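Long-range contacts in alpha-1,3-glucanase (Streptomyces thermodiastaticus, PDB 7C7D), which hydrolyses the alpha-1,3-glucosidic linkages of alpha-1,3-glucan, acting as a thermostable glycosidase of family GH87: residues Arg100-Val105 against Thr178-Ala183; Val532-Pro537 against Gly565-Thr570; Gly222-Ala227 against Gly245-Thr250; Gly411-Thr416 against Pro445-Ile450; Thr150-Gly155 against Arg300-Pro305. All blocks are in the same frame, centred on the assembly; numbering follows the deposited sequence.

Interaction 1 of 5, residues Arg100-Val105 against Thr178-Ala183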
# COMPACT_ATOMS: atom_id res chain seq x y z
N ARG A 100 7.43 -14.03 -24.83
CA ARG A 100 6.50 -14.57 -23.87
C ARG A 100 7.21 -14.78 -22.55
O ARG A 100 8.43 -14.85 -22.48
CB ARG A 100 5.89 -15.88 -24.37
CG ARG A 100 6.92 -16.96 -24.65
CD ARG A 100 6.30 -18.12 -25.41
NE ARG A 100 7.23 -18.77 -26.33
CZ ARG A 100 7.39 -18.44 -27.61
NH1 ARG A 100 6.67 -17.47 -28.15
NH2 ARG A 100 8.26 -19.11 -28.36
N VAL A 101 6.40 -14.86 -21.51
CA VAL A 101 6.89 -15.29 -20.21
C VAL A 101 5.99 -16.41 -19.75
O VAL A 101 4.76 -16.28 -19.80
CB VAL A 101 6.96 -14.13 -19.20
CG1 VAL A 101 5.63 -13.43 -19.08
CG2 VAL A 101 7.43 -14.63 -17.85
N GLU A 102 6.59 -17.54 -19.39
CA GLU A 102 5.87 -18.76 -19.07
C GLU A 102 5.99 -19.00 -17.57
O GLU A 102 7.08 -19.31 -17.08
CB GLU A 102 6.46 -19.93 -19.85
CG GLU A 102 5.77 -21.25 -19.63
CD GLU A 102 6.34 -22.34 -20.50
OE1 GLU A 102 7.14 -22.03 -21.40
OE2 GLU A 102 5.97 -23.52 -20.28
N PHE A 103 4.88 -18.85 -16.86
CA PHE A 103 4.85 -19.03 -15.42
C PHE A 103 4.50 -20.46 -15.08
O PHE A 103 3.62 -21.07 -15.70
CB PHE A 103 3.78 -18.13 -14.81
CG PHE A 103 4.09 -16.66 -14.87
CD1 PHE A 103 4.78 -16.04 -13.85
CD2 PHE A 103 3.67 -15.90 -15.95
CE1 PHE A 103 5.06 -14.69 -13.90
CE2 PHE A 103 3.95 -14.55 -16.01
CZ PHE A 103 4.64 -13.95 -14.98
N THR A 104 5.16 -21.00 -14.07
CA THR A 104 4.71 -22.24 -13.45
C THR A 104 3.71 -21.87 -12.36
O THR A 104 4.02 -21.10 -11.45
CB THR A 104 5.89 -23.03 -12.88
OG1 THR A 104 6.73 -23.45 -13.96
CG2 THR A 104 5.38 -24.26 -12.14
N VAL A 105 2.50 -22.40 -12.49
CA VAL A 105 1.41 -22.06 -11.56
C VAL A 105 1.78 -22.51 -10.16
O VAL A 105 2.17 -23.68 -9.96
CB VAL A 105 0.11 -22.71 -12.04
CG1 VAL A 105 -0.98 -22.54 -11.03
CG2 VAL A 105 -0.31 -22.13 -13.38
N THR A 178 1.21 -24.52 -16.61
CA THR A 178 1.91 -23.39 -17.19
C THR A 178 0.88 -22.36 -17.64
O THR A 178 -0.11 -22.70 -18.29
CB THR A 178 2.73 -23.82 -18.41
OG1 THR A 178 1.89 -24.52 -19.33
CG2 THR A 178 3.87 -24.73 -17.97
N VAL A 179 1.11 -21.10 -17.26
CA VAL A 179 0.37 -19.97 -17.80
C VAL A 179 1.39 -19.07 -18.49
O VAL A 179 2.35 -18.62 -17.86
CB VAL A 179 -0.39 -19.21 -16.70
CG1 VAL A 179 -0.99 -17.91 -17.26
CG2 VAL A 179 -1.48 -20.09 -16.11
N THR A 180 1.19 -18.84 -19.78
CA THR A 180 2.11 -18.06 -20.59
C THR A 180 1.44 -16.77 -21.03
O THR A 180 0.30 -16.78 -21.50
CB THR A 180 2.58 -18.86 -21.81
OG1 THR A 180 3.24 -20.05 -21.37
CG2 THR A 180 3.56 -18.04 -22.64
N LEU A 181 2.15 -15.67 -20.86
CA LEU A 181 1.73 -14.37 -21.37
C LEU A 181 2.56 -14.07 -22.61
O LEU A 181 3.79 -14.15 -22.57
CB LEU A 181 1.95 -13.29 -20.32
CG LEU A 181 1.39 -13.58 -18.92
CD1 LEU A 181 1.64 -12.40 -17.99
CD2 LEU A 181 -0.10 -13.89 -19.01
N GLN A 182 1.88 -13.75 -23.71
CA GLN A 182 2.52 -13.56 -25.00
C GLN A 182 2.18 -12.17 -25.53
O GLN A 182 1.01 -11.87 -25.77
CB GLN A 182 2.07 -14.62 -25.99
CG GLN A 182 2.73 -14.53 -27.35
CD GLN A 182 3.19 -15.88 -27.84
OE1 GLN A 182 4.02 -16.53 -27.22
NE2 GLN A 182 2.62 -16.32 -28.96
N ALA A 183 3.20 -11.34 -25.74
CA ALA A 183 2.99 -10.01 -26.30
C ALA A 183 2.74 -10.14 -27.80
O ALA A 183 3.31 -11.01 -28.44
CB ALA A 183 4.22 -9.14 -26.06
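V101 and F103 pair with L181 and V179 on adjacent antiparallel strands of the N-terminal beta-sandwich domain. These are the hydrogen-bonded pairs: F103 N gives to V179 O at 2.7 Å, V101 N to L181 O at 2.9 Å, and both partners return the bond. T180 CA lies 3.3 Å from V101 O in a CA-H...O contact.

One face is apolar, as suits valine, leucine and phenylalanine turned toward a buried interior. F103 meets L181 obliquely, CE2 to CD1, at 3.7 Å. Beyond the strand, V105 CG2 packs on V179 CG2 at 3.6 Å. F195 of strand 188-196 touches V179, and V190 touches L181, so the opposing sheet closes over this layer.

The face of R100, E102, T178, T180 and Q182 is polar. E102 has CG anti to its backbone N (chi1 -179°) and an extended chain; E102 CG lies 3.3 Å from T180 OG1 as the side chains cross, while OE2 reaches T178 CG2. T178 OG1 bonds to N131. R100 and Q182, long enough to meet beyond the backbone, run side by side. R100 NH1 donates to Q182 OE1 at 3.0 Å, approaching from 43° above the amide carbonyl plane.

Interaction 2 of 5, residues Val532-Pro537 against Gly565-Thr570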
# COMPACT_ATOMS: atom_id res chain seq x y z
N VAL A 532 21.82 0.96 12.47
CA VAL A 532 21.24 2.09 13.17
C VAL A 532 21.83 3.37 12.59
O VAL A 532 23.04 3.59 12.67
CB VAL A 532 21.47 2.04 14.69
CG1 VAL A 532 20.91 3.30 15.35
CG2 VAL A 532 20.85 0.79 15.29
N GLN A 533 20.96 4.21 12.02
CA GLN A 533 21.33 5.52 11.50
C GLN A 533 20.72 6.54 12.46
O GLN A 533 19.52 6.83 12.39
CB GLN A 533 20.78 5.67 10.08
CG GLN A 533 21.11 6.98 9.39
CD GLN A 533 20.54 7.04 7.99
OE1 GLN A 533 20.74 6.13 7.18
NE2 GLN A 533 19.82 8.11 7.69
N ALA A 534 21.54 7.05 13.38
CA ALA A 534 21.08 7.93 14.46
C ALA A 534 21.51 9.36 14.16
O ALA A 534 22.70 9.69 14.22
CB ALA A 534 21.63 7.47 15.80
N GLU A 535 20.53 10.21 13.87
CA GLU A 535 20.79 11.59 13.49
C GLU A 535 20.03 12.60 14.32
O GLU A 535 20.18 13.81 14.10
CB GLU A 535 20.46 11.79 12.01
CG GLU A 535 21.32 10.94 11.12
CD GLU A 535 21.01 11.16 9.67
OE1 GLU A 535 20.08 10.50 9.17
OE2 GLU A 535 21.67 12.01 9.05
N ALA A 536 19.20 12.17 15.24
CA ALA A 536 18.54 13.05 16.17
C ALA A 536 19.21 12.96 17.53
O ALA A 536 19.79 11.93 17.87
CB ALA A 536 17.08 12.62 16.35
N PRO A 537 19.16 14.01 18.34
CA PRO A 537 19.51 13.86 19.76
C PRO A 537 18.47 12.99 20.44
O PRO A 537 17.35 12.80 19.95
CB PRO A 537 19.46 15.30 20.28
CG PRO A 537 18.48 15.99 19.38
CD PRO A 537 18.64 15.36 18.02
N GLY A 565 22.35 18.37 21.02
CA GLY A 565 22.62 17.33 22.00
C GLY A 565 23.10 16.03 21.38
O GLY A 565 23.29 15.90 20.18
N THR A 566 23.30 15.05 22.26
CA THR A 566 23.79 13.73 21.88
C THR A 566 22.64 12.75 21.76
O THR A 566 21.53 12.99 22.22
CB THR A 566 24.77 13.20 22.93
OG1 THR A 566 24.09 13.01 24.17
CG2 THR A 566 25.90 14.16 23.13
N PHE A 567 22.95 11.60 21.16
CA PHE A 567 22.04 10.46 21.11
C PHE A 567 22.74 9.29 21.79
O PHE A 567 23.82 8.88 21.36
CB PHE A 567 21.70 10.08 19.67
CG PHE A 567 20.63 9.02 19.56
CD1 PHE A 567 19.30 9.35 19.73
CD2 PHE A 567 20.96 7.70 19.30
CE1 PHE A 567 18.30 8.40 19.64
CE2 PHE A 567 19.97 6.74 19.20
CZ PHE A 567 18.64 7.09 19.37
N THR A 568 22.14 8.77 22.86
CA THR A 568 22.72 7.67 23.63
C THR A 568 22.07 6.35 23.21
O THR A 568 20.88 6.12 23.45
CB THR A 568 22.56 7.91 25.13
OG1 THR A 568 23.22 9.13 25.49
CG2 THR A 568 23.17 6.76 25.93
N VAL A 569 22.88 5.47 22.61
CA VAL A 569 22.47 4.12 22.25
C VAL A 569 22.81 3.22 23.43
O VAL A 569 23.99 3.02 23.73
CB VAL A 569 23.22 3.66 20.99
CG1 VAL A 569 22.88 2.20 20.66
CG2 VAL A 569 22.93 4.58 19.81
N THR A 570 21.79 2.69 24.10
CA THR A 570 22.03 1.73 25.18
C THR A 570 21.97 0.32 24.61
O THR A 570 20.98 -0.07 23.98
CB THR A 570 21.05 1.90 26.34
OG1 THR A 570 21.35 3.11 27.04
CG2 THR A 570 21.16 0.73 27.31
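P537 and F567 bring their CA atoms to 4.4 Å where the chain has left strand 530-534 and, a coil later, begins strand 567-571, but no hydrogen bond joins the two segments, so van der Waals packing carries the contact. F567 does most of the work. Its CG is anti to the backbone N (chi1 -173°), and the ring reaches toward the 532-537 segment. There F567 CD2 and CE2 both lie against A534 CB, CD2 at 3.6 Å; a methyl is small enough to admit the large ring beside it. The backbone of the corner meets the same residue: A536 O lies 3.2 Å from F567 CB and equally close to its CD1, and P537 C sits at the ring edge, in plane, 3.8 Å from F567 CD1. A540 of strand 538-550 adds a further apolar neighbour to the phenyl. P537, a rigid residue suited to a turn, passes its CA within 3.3 Å of T566 O, and its CB approaches the backbone of G565. That glycine has a positive phi of 115°, where a side chain would press on the preceding carbonyl oxygen. Strands 530-534 and 567-571 belong to different parallel sheets, and an apolar interior packed between such sheets is what the right-handed parallel beta-helix of the pectate lyase-like family has, here near its C-terminal end.

Interaction 3 of 5, residues Gly222-Ala227 against Gly245-Thr250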
# COMPACT_ATOMS: atom_id res chain seq x y z
N GLY A 222 -26.05 3.24 -18.90
CA GLY A 222 -26.66 4.33 -18.18
C GLY A 222 -26.07 4.54 -16.80
O GLY A 222 -25.43 3.66 -16.23
N ASP A 223 -26.27 5.74 -16.26
CA ASP A 223 -25.81 6.06 -14.92
C ASP A 223 -26.70 5.37 -13.89
O ASP A 223 -27.93 5.53 -13.92
CB ASP A 223 -25.85 7.58 -14.72
CG ASP A 223 -25.18 8.05 -13.42
OD1 ASP A 223 -24.61 7.23 -12.68
OD2 ASP A 223 -25.24 9.28 -13.15
N SER A 224 -26.09 4.60 -13.00
CA SER A 224 -26.81 3.84 -11.99
C SER A 224 -26.85 4.54 -10.63
O SER A 224 -27.33 3.94 -9.66
CB SER A 224 -26.19 2.45 -11.83
OG SER A 224 -26.52 1.62 -12.93
N THR A 225 -26.36 5.78 -10.53
CA THR A 225 -26.27 6.45 -9.23
C THR A 225 -27.63 6.53 -8.56
O THR A 225 -27.78 6.17 -7.38
CB THR A 225 -25.67 7.85 -9.37
OG1 THR A 225 -24.39 7.77 -10.02
CG2 THR A 225 -25.49 8.49 -8.00
N GLN A 226 -28.65 6.98 -9.30
CA GLN A 226 -29.96 7.16 -8.69
C GLN A 226 -30.55 5.83 -8.24
O GLN A 226 -31.18 5.74 -7.18
CB GLN A 226 -30.90 7.87 -9.66
CG GLN A 226 -32.23 8.26 -9.03
CD GLN A 226 -32.06 9.17 -7.82
OE1 GLN A 226 -31.19 10.04 -7.80
NE2 GLN A 226 -32.89 8.96 -6.81
N ALA A 227 -30.36 4.77 -9.04
CA ALA A 227 -30.85 3.45 -8.65
C ALA A 227 -30.20 2.97 -7.36
O ALA A 227 -30.88 2.43 -6.48
CB ALA A 227 -30.61 2.44 -9.77
N GLY A 245 -22.36 -7.70 -12.99
CA GLY A 245 -22.53 -6.72 -14.04
C GLY A 245 -21.54 -5.60 -13.89
O GLY A 245 -20.67 -5.62 -13.02
N ASP A 246 -21.69 -4.60 -14.76
CA ASP A 246 -20.89 -3.39 -14.74
C ASP A 246 -21.83 -2.21 -14.57
O ASP A 246 -22.81 -2.08 -15.32
CB ASP A 246 -20.11 -3.23 -16.05
CG ASP A 246 -19.00 -4.25 -16.19
OD1 ASP A 246 -17.90 -4.04 -15.63
OD2 ASP A 246 -19.22 -5.28 -16.85
N TYR A 247 -21.56 -1.36 -13.58
CA TYR A 247 -22.46 -0.28 -13.22
C TYR A 247 -21.70 1.03 -13.21
O TYR A 247 -20.76 1.20 -12.43
CB TYR A 247 -23.04 -0.51 -11.82
CG TYR A 247 -23.77 -1.82 -11.69
CD1 TYR A 247 -23.09 -2.98 -11.36
CD2 TYR A 247 -25.14 -1.88 -11.89
CE1 TYR A 247 -23.76 -4.19 -11.25
CE2 TYR A 247 -25.82 -3.08 -11.78
CZ TYR A 247 -25.12 -4.23 -11.45
OH TYR A 247 -25.81 -5.41 -11.34
N ARG A 248 -22.12 1.97 -14.05
CA ARG A 248 -21.54 3.30 -14.03
C ARG A 248 -22.19 4.10 -12.90
O ARG A 248 -23.42 4.20 -12.84
CB ARG A 248 -21.79 3.99 -15.37
CG ARG A 248 -21.27 5.42 -15.45
CD ARG A 248 -21.01 5.84 -16.89
NE ARG A 248 -22.24 6.01 -17.65
CZ ARG A 248 -22.97 7.12 -17.66
NH1 ARG A 248 -22.59 8.18 -16.95
NH2 ARG A 248 -24.07 7.19 -18.38
N ILE A 249 -21.37 4.64 -12.01
CA ILE A 249 -21.84 5.49 -10.91
C ILE A 249 -21.05 6.79 -10.98
O ILE A 249 -19.91 6.86 -10.51
CB ILE A 249 -21.65 4.81 -9.54
CG1 ILE A 249 -22.39 3.47 -9.49
CG2 ILE A 249 -22.11 5.74 -8.41
CD1 ILE A 249 -23.88 3.60 -9.28
N THR A 250 -21.64 7.83 -11.59
CA THR A 250 -20.97 9.12 -11.58
C THR A 250 -20.77 9.60 -10.15
O THR A 250 -19.71 10.14 -9.81
CB THR A 250 -21.76 10.16 -12.38
OG1 THR A 250 -23.10 10.26 -11.87
CG2 THR A 250 -21.80 9.77 -13.84
O HOH W 1 -24.81 1.44 -15.05
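D223 grips T250 with both carboxylate oxygens and also closes an Asx turn, at the end of the parallel beta-helix where helix 225-234 begins. OD2 accepts a hydrogen bond from T250 OG1 at 2.7 Å, on its syn side and 30° out of the carboxylate plane. OD1 accepts three donors: T250 N at 3.2 Å, T225 OG1 at 2.7 Å and T225 N at 3.1 Å. The last of these is the Asx turn itself, and it meets OD1 from 63° above the carboxylate plane. Aspartate suits the place because one short side chain can serve a neighbouring strand end and its own following backbone at once; its CG, anti to the backbone N (chi1 -171°), lies on the carbonyl side, toward T225 N. So many donors would be expected to stabilise the negative charge.

Next outward is the backbone. S224 N donates to R248 O at 2.7 Å, nearly along the C=O axis, which fixes the residue preceding the helix against R248 of strand 245-248. S224 occupies the N-cap position, yet its side chain makes no capping bond; the strongest partner of its hydroxyl is D217 N. S224 OG also lies in plane at the edge of the Y247 ring, whose own OH bonds to P243 O. A water bridges the segments: it accepts from S224 OG and R248 N, and donates to G222 O at 2.6 Å.

Interaction 4 of 5, residues Gly411-Thr416 against Pro445-Ile450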
# COMPACT_ATOMS: atom_id res chain seq x y z
N GLY A 411 1.61 11.33 14.13
CA GLY A 411 0.89 11.64 15.35
C GLY A 411 -0.06 10.52 15.76
O GLY A 411 0.01 9.40 15.28
N GLY A 412 -0.96 10.86 16.68
CA GLY A 412 -1.95 9.92 17.16
C GLY A 412 -1.56 9.27 18.47
O GLY A 412 -0.44 9.40 18.97
N THR A 413 -2.53 8.54 19.03
CA THR A 413 -2.44 8.04 20.40
C THR A 413 -2.71 6.54 20.42
O THR A 413 -3.74 6.09 19.92
CB THR A 413 -3.47 8.75 21.28
OG1 THR A 413 -3.19 10.15 21.27
CG2 THR A 413 -3.43 8.22 22.71
N ASP A 414 -1.80 5.78 21.03
CA ASP A 414 -2.02 4.35 21.26
C ASP A 414 -2.31 3.63 19.94
O ASP A 414 -3.36 3.02 19.74
CB ASP A 414 -3.13 4.11 22.29
CG ASP A 414 -2.72 4.52 23.69
OD1 ASP A 414 -1.50 4.58 23.98
OD2 ASP A 414 -3.61 4.79 24.52
N ILE A 415 -1.33 3.71 19.04
CA ILE A 415 -1.43 3.17 17.69
C ILE A 415 -0.63 1.87 17.61
O ILE A 415 0.46 1.77 18.19
CB ILE A 415 -0.89 4.20 16.68
CG1 ILE A 415 -1.64 5.53 16.77
CG2 ILE A 415 -0.90 3.64 15.27
CD1 ILE A 415 -3.12 5.40 16.60
N THR A 416 -1.15 0.90 16.87
CA THR A 416 -0.47 -0.37 16.65
C THR A 416 -0.23 -0.59 15.16
O THR A 416 -1.15 -0.45 14.35
CB THR A 416 -1.29 -1.51 17.24
OG1 THR A 416 -1.38 -1.33 18.66
CG2 THR A 416 -0.63 -2.86 16.96
N PRO A 445 0.44 15.37 18.11
CA PRO A 445 1.65 14.54 18.05
C PRO A 445 1.46 13.19 18.73
O PRO A 445 0.51 12.95 19.47
CB PRO A 445 2.70 15.38 18.77
CG PRO A 445 2.18 16.78 18.73
CD PRO A 445 0.69 16.66 18.77
N LEU A 446 2.42 12.30 18.47
CA LEU A 446 2.39 10.95 19.03
C LEU A 446 2.22 11.00 20.54
O LEU A 446 2.87 11.79 21.24
CB LEU A 446 3.70 10.24 18.69
CG LEU A 446 4.01 10.07 17.20
CD1 LEU A 446 5.50 9.81 16.99
CD2 LEU A 446 3.19 8.94 16.59
N ALA A 447 1.34 10.14 21.05
CA ALA A 447 1.06 10.09 22.48
C ALA A 447 0.76 8.65 22.89
O ALA A 447 0.34 7.82 22.08
CB ALA A 447 -0.11 10.99 22.88
N GLY A 448 0.95 8.39 24.18
CA GLY A 448 0.68 7.06 24.71
C GLY A 448 1.76 6.09 24.31
O GLY A 448 2.95 6.37 24.48
N THR A 449 1.36 4.96 23.75
CA THR A 449 2.28 3.91 23.32
C THR A 449 2.06 3.64 21.84
O THR A 449 0.93 3.44 21.40
CB THR A 449 2.03 2.63 24.12
OG1 THR A 449 2.18 2.90 25.51
CG2 THR A 449 3.01 1.53 23.72
N ILE A 450 3.15 3.64 21.09
CA ILE A 450 3.12 3.24 19.69
C ILE A 450 3.77 1.86 19.62
O ILE A 450 4.96 1.72 19.91
CB ILE A 450 3.87 4.23 18.79
CG1 ILE A 450 3.47 5.69 19.11
CG2 ILE A 450 3.62 3.89 17.33
CD1 ILE A 450 1.99 6.01 18.90
O HOH W 2 -2.17 12.23 19.70
O HOH W 3 -0.34 4.03 26.42
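D414 reaches T449 because its CG stands anti to the carbonyl carbon and beside the backbone N (chi1 -69°), on a residue whose phi of 57° turns the chain. CG is set back toward the 445-450 segment, and OD1 beyond it accepts T449 N at 2.9 Å, nearly in line with the CG-OD1 bond. An aspartate thus takes a backbone donor at the corner. A water gives a second bond to OD1 and is hydrogen-bonded to T449 OG1. Close beside lies G448 CA; a CB there would collide with OD1, so glycine fits. Backbone bonds of the parallel kind lead up to the corner: A447 N to G412 O at 2.8 Å, then D414 N to A447 O at 3.1 Å. After it, I415 N to T449 O is weak. Another water joins T413 OG1 to P445 O, while the same hydroxyl lies 3.6 Å from A447 CB. I450 CD1 approaches I415 CB at 4.1 Å on the buried face, and separately L446 CD2 lies 3.5 Å from G411 O. The segments form successive corners of the beta-helix, leading into the parallel strands 415-423 and 449-458, with I434 of strand 432-435 packed against L446 and I450.

Interaction 5 of 5, residues Thr150-Gly155 against Arg300-Pro305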
# COMPACT_ATOMS: atom_id res chain seq x y z
N THR A 150 3.78 14.76 -10.20
CA THR A 150 3.36 15.53 -9.03
C THR A 150 4.45 16.57 -8.75
O THR A 150 5.21 16.46 -7.79
CB THR A 150 3.12 14.62 -7.81
OG1 THR A 150 4.32 13.91 -7.49
CG2 THR A 150 2.00 13.62 -8.08
N GLY A 151 4.51 17.60 -9.61
CA GLY A 151 5.55 18.60 -9.51
C GLY A 151 5.52 19.41 -8.23
O GLY A 151 6.54 20.03 -7.88
N TRP A 152 4.39 19.44 -7.54
CA TRP A 152 4.28 20.18 -6.29
C TRP A 152 4.87 19.43 -5.10
O TRP A 152 4.97 20.00 -4.01
CB TRP A 152 2.81 20.50 -5.99
CG TRP A 152 2.02 19.29 -5.60
CD1 TRP A 152 1.85 18.80 -4.35
CD2 TRP A 152 1.33 18.41 -6.48
NE1 TRP A 152 1.07 17.66 -4.38
CE2 TRP A 152 0.74 17.40 -5.69
CE3 TRP A 152 1.13 18.37 -7.87
CZ2 TRP A 152 -0.02 16.37 -6.23
CZ3 TRP A 152 0.38 17.34 -8.40
CH2 TRP A 152 -0.19 16.36 -7.59
N ILE A 153 5.24 18.16 -5.28
CA ILE A 153 5.88 17.38 -4.22
C ILE A 153 7.38 17.49 -4.42
O ILE A 153 7.92 16.93 -5.39
CB ILE A 153 5.43 15.91 -4.26
CG1 ILE A 153 3.92 15.83 -4.06
CG2 ILE A 153 6.15 15.11 -3.19
CD1 ILE A 153 3.39 14.41 -3.93
N PRO A 154 8.11 18.20 -3.55
CA PRO A 154 9.54 18.42 -3.78
C PRO A 154 10.30 17.11 -3.83
O PRO A 154 10.18 16.25 -2.95
CB PRO A 154 9.96 19.27 -2.57
CG PRO A 154 8.71 19.94 -2.12
CD PRO A 154 7.59 18.99 -2.42
N GLY A 155 11.10 16.96 -4.88
CA GLY A 155 11.92 15.78 -5.06
C GLY A 155 11.26 14.66 -5.82
O GLY A 155 11.96 13.73 -6.24
N ARG A 300 -3.20 12.96 -10.12
CA ARG A 300 -3.38 13.28 -8.71
C ARG A 300 -3.77 14.75 -8.60
O ARG A 300 -2.93 15.63 -8.79
CB ARG A 300 -2.12 12.97 -7.92
CG ARG A 300 -2.30 13.21 -6.44
CD ARG A 300 -1.03 12.91 -5.72
NE ARG A 300 -1.15 13.25 -4.31
CZ ARG A 300 -0.31 12.82 -3.39
NH1 ARG A 300 0.71 12.03 -3.73
NH2 ARG A 300 -0.48 13.16 -2.13
N VAL A 301 -5.04 14.99 -8.31
CA VAL A 301 -5.58 16.33 -8.07
C VAL A 301 -5.92 16.40 -6.59
O VAL A 301 -6.94 15.87 -6.15
CB VAL A 301 -6.80 16.63 -8.94
CG1 VAL A 301 -7.27 18.07 -8.75
CG2 VAL A 301 -6.50 16.35 -10.41
N ASP A 302 -5.05 17.03 -5.80
CA ASP A 302 -5.18 16.94 -4.35
C ASP A 302 -6.49 17.52 -3.85
O ASP A 302 -7.06 17.02 -2.87
CB ASP A 302 -3.97 17.57 -3.66
CG ASP A 302 -2.79 16.62 -3.57
OD1 ASP A 302 -3.00 15.39 -3.74
OD2 ASP A 302 -1.66 17.08 -3.33
N SER A 303 -7.02 18.54 -4.54
CA SER A 303 -8.25 19.20 -4.12
C SER A 303 -9.51 18.48 -4.58
O SER A 303 -10.61 18.93 -4.23
CB SER A 303 -8.26 20.64 -4.64
OG SER A 303 -8.18 20.67 -6.06
N SER A 304 -9.40 17.39 -5.34
CA SER A 304 -10.57 16.70 -5.86
C SER A 304 -10.77 15.38 -5.14
O SER A 304 -9.83 14.59 -5.04
CB SER A 304 -10.42 16.45 -7.36
OG SER A 304 -11.67 16.11 -7.93
N PRO A 305 -11.98 15.09 -4.64
CA PRO A 305 -12.23 13.85 -3.88
C PRO A 305 -12.46 12.65 -4.80
O PRO A 305 -13.51 12.02 -4.77
CB PRO A 305 -13.49 14.22 -3.08
CG PRO A 305 -14.24 15.13 -4.02
CD PRO A 305 -13.17 15.97 -4.68
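W152 turns one indole face to its own loop and an edge to R300: T150 CB and I153 CG1 lie over that face, offset toward the rim, while R300 CB sits in plane at the edge. The guanidinium of R300 stands almost perpendicular to the ring (88°), with I153 CD1 over one of its faces, 3.6 Å from NH1, and D302 OD1 in plane at its edge. R300 suits this crossing because its methylene chain, CG anti to the backbone N (chi1 -177°) and extended as far as NE, offers apolar surface to the indole: CD comes within 3.6 Å of W152 CZ2. T150 CG2 meets the same CD at 3.9 Å. The corner of the six-membered ring also approaches backbone, W152 CH2 lying 3.1 Å from R300 O. Inside the second segment, R300 NE and D302 OD1 form a salt bridge of 2.9 Å that uses the syn lone pair of the oxygen and fixes the guanidinium. R300 NH1 has a further salt bridge to D376, so NE and NH1 each have an acidic partner. Each loop is shaped by a type I beta turn, T150 to I153 and V301 to S304. This surface contact joins two domains: the loop between strands 133-142 and 163-169 of the beta-sandwich meets the one linking strands 292-294 and 309-311 of the beta-helix.

Overall arrangement
From the N terminus, interaction 1 closes a loop of 72 residues within the beta-sandwich domain. Interaction 5 starts inside that loop, at 150-155, and ends in the beta-helix at 300-305, so the two cross along the chain and interaction 5 ties one domain to the other. Nested within its long loop is interaction 3, which sets the start of helix 225-234 against strand 245-248; nearest atoms of these two contacts are about 8 Å apart. Interactions 4 and 2 follow in series, joining later coils of the beta-helix, with centres about 21 Å apart. Interactions 2 and 3 lie about 56 Å apart between centres, toward opposite ends of the beta-helix.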